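Local coordinates for ThiJ/PfpI domain protein (Brachyspira murdochii, PDB 4HCJ), which is of uncharacterised function but belongs to the DJ-1/PfpI family, is probably a hydrolase, and binds magnesium, at residues K102-G108 with N152-G158. Sequence-based numbering, arbitrary orientation.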
loop_
_atom_site.group_PDB
_atom_site.type_symbol
_atom_site.label_atom_id
_atom_site.label_comp_id
_atom_site.label_asym_id
_atom_site.label_seq_id
_atom_site.Cartn_x
_atom_site.Cartn_y
_atom_site.Cartn_z
ATOM N N LYS A 102 -11.501 2.793 6.008
ATOM C CA LYS A 102 -10.926 1.604 5.391
ATOM C C LYS A 102 -9.520 1.357 5.924
ATOM O O LYS A 102 -8.932 2.184 6.630
ATOM C CB LYS A 102 -10.814 1.774 3.876
ATOM C CG LYS A 102 -12.066 2.228 3.168
ATOM C CD LYS A 102 -13.151 1.203 3.186
ATOM C CE LYS A 102 -14.373 1.774 2.485
ATOM N NZ LYS A 102 -15.161 0.773 1.784
ATOM N N ILE A 103 -8.984 0.195 5.591
ATOM C CA ILE A 103 -7.599 -0.107 5.933
ATOM C C ILE A 103 -6.673 0.596 4.935
ATOM O O ILE A 103 -6.920 0.576 3.717
ATOM C CB ILE A 103 -7.358 -1.631 5.952
ATOM C CG1 ILE A 103 -8.229 -2.321 7.030
ATOM C CG2 ILE A 103 -5.867 -1.982 6.060
ATOM C CD1 ILE A 103 -8.564 -1.565 8.299
ATOM N N VAL A 104 -5.636 1.233 5.463
ATOM C CA VAL A 104 -4.650 1.920 4.652
ATOM C C VAL A 104 -3.308 1.276 4.955
ATOM O O VAL A 104 -2.806 1.379 6.097
ATOM C CB VAL A 104 -4.631 3.436 4.924
ATOM C CG1 VAL A 104 -3.724 4.124 3.920
ATOM C CG2 VAL A 104 -6.044 4.016 4.862
ATOM N N ALA A 105 -2.735 0.616 3.957
ATOM C CA ALA A 105 -1.547 -0.186 4.185
ATOM C C ALA A 105 -0.459 0.212 3.203
ATOM O O ALA A 105 -0.760 0.516 2.043
ATOM C CB ALA A 105 -1.877 -1.672 4.056
ATOM N N GLY A 106 0.790 0.191 3.635
ATOM C CA GLY A 106 1.902 0.461 2.751
ATOM C C GLY A 106 3.088 -0.401 3.105
ATOM O O GLY A 106 3.310 -0.731 4.281
ATOM N N ILE A 107 3.885 -0.710 2.096
ATOM C CA ILE A 107 5.068 -1.518 2.270
ATOM C C ILE A 107 6.246 -0.884 1.563
ATOM O O ILE A 107 6.128 -0.359 0.450
ATOM C CB ILE A 107 4.825 -2.997 1.832
ATOM C CG1 ILE A 107 6.088 -3.842 2.016
ATOM C CG2 ILE A 107 4.253 -3.096 0.415
ATOM C CD1 ILE A 107 5.841 -5.348 1.984
ATOM N N GLY A 108 7.392 -0.905 2.225
ATOM C CA GLY A 108 8.585 -0.327 1.641
ATOM C C GLY A 108 8.345 1.124 1.267
ATOM O O GLY A 108 7.750 1.891 2.023
ATOM N N ASN A 152 -6.278 1.014 11.850
ATOM C CA ASN A 152 -6.548 0.717 10.447
ATOM C C ASN A 152 -5.346 0.957 9.536
ATOM O O ASN A 152 -5.456 0.756 8.338
ATOM C CB ASN A 152 -7.713 1.567 9.937
ATOM C CG ASN A 152 -9.037 1.156 10.511
ATOM O OD1 ASN A 152 -9.143 0.158 11.210
ATOM N ND2 ASN A 152 -10.060 1.925 10.210
ATOM N N ILE A 153 -4.222 1.397 10.099
ATOM C CA ILE A 153 -3.010 1.646 9.333
ATOM C C ILE A 153 -2.058 0.470 9.522
ATOM O O ILE A 153 -1.787 0.060 10.653
ATOM C CB ILE A 153 -2.361 2.986 9.774
ATOM C CG1 ILE A 153 -3.278 4.155 9.404
ATOM C CG2 ILE A 153 -0.963 3.145 9.184
ATOM C CD1 ILE A 153 -2.868 5.483 9.985
ATOM N N VAL A 154 -1.543 -0.070 8.421
ATOM C CA VAL A 154 -0.594 -1.172 8.484
ATOM C C VAL A 154 0.607 -0.817 7.611
ATOM O O VAL A 154 0.437 -0.413 6.464
ATOM C CB VAL A 154 -1.201 -2.511 7.979
ATOM C CG1 VAL A 154 -0.195 -3.638 8.134
ATOM C CG2 VAL A 154 -2.494 -2.829 8.736
ATOM N N THR A 155 1.814 -0.939 8.160
ATOM C CA THR A 155 3.013 -0.640 7.395
ATOM C C THR A 155 4.012 -1.786 7.519
ATOM O O THR A 155 3.986 -2.567 8.488
ATOM C CB THR A 155 3.659 0.698 7.814
ATOM O OG1 THR A 155 3.968 0.663 9.210
ATOM C CG2 THR A 155 2.754 1.894 7.504
ATOM N N ALA A 156 4.903 -1.887 6.535
ATOM C CA ALA A 156 5.957 -2.887 6.547
ATOM C C ALA A 156 7.206 -2.324 5.897
ATOM O O ALA A 156 7.156 -1.359 5.128
ATOM C CB ALA A 156 5.511 -4.181 5.868
ATOM N N ASN A 157 8.341 -2.953 6.193
ATOM C CA ASN A 157 9.630 -2.333 5.911
ATOM C C ASN A 157 10.289 -2.691 4.579
ATOM O O ASN A 157 11.450 -2.371 4.386
ATOM C CB ASN A 157 10.613 -2.565 7.060
ATOM C CG ASN A 157 11.074 -3.992 7.159
ATOM O OD1 ASN A 157 10.569 -4.866 6.466
ATOM N ND2 ASN A 157 12.011 -4.241 8.060
ATOM N N GLY A 158 9.570 -3.330 3.659
ATOM C CA GLY A 158 10.112 -3.606 2.339
ATOM C C GLY A 158 9.924 -5.041 1.913
ATOM O O GLY A 158 9.182 -5.809 2.545
HETATM O O HOH W 1 -9.464 4.267 8.338
#
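Val-104 N opens a ladder of five backbone hydrogen bonds between strands 103-107 and 153-156 by donating to Asn-152 O at 2.9 Å. Val-104 O then accepts Val-154 N, Val-154 O accepts Gly-106 N, and Gly-106 O accepts Ala-156 N, a more bent bond (135° at the hydrogen). Gly-108 N closes the series on Ala-156 O, lying well above that carbonyl's plane. The intervening Ile-103, Ala-105 and Ile-107 bond through their backbones to the neighbouring 71-75 run (Asp-71, Val-73 and Phe-75), so strand 103-107 is hydrogen-bonded along both edges. Each accepting carbonyl also receives a CA-H...O contact, shortest from Ala-105 CA to Val-154 O (3.0 Å). Where the ladder begins, a water donates to Lys-102 O (2.7 Å) and accepts from Asn-152 ND2 (3.1 Å), while Ile-103 CD1 lies against the same amide, 3.4 Å from Asn-152 OD1. Thr-155 OG1 turns to Thr-126 N beyond the pair. Ile-107 CG1 stands anti to the backbone N (chi1 180°), which carries the chain beside Ala-156 CB (3.9 Å from CG1) and sets CD1 3.4 Å from Gly-158 O. Replacing Ile-107 by an alanine would probably leave Ala-156 CB and the Gly-158 carbonyl without this apolar cover. Ala-105 and Ala-156 meet Phe-165 of helix 162-174, whereas Val-104 and Ile-153 face Met-114 and Leu-98 on the other side. These neighbouring parallel strands, nearly aligned at 8° and buried between helices on both faces, are characteristic of the central sheet in the alpha-beta-alpha sandwich of the DJ-1/PfpI family.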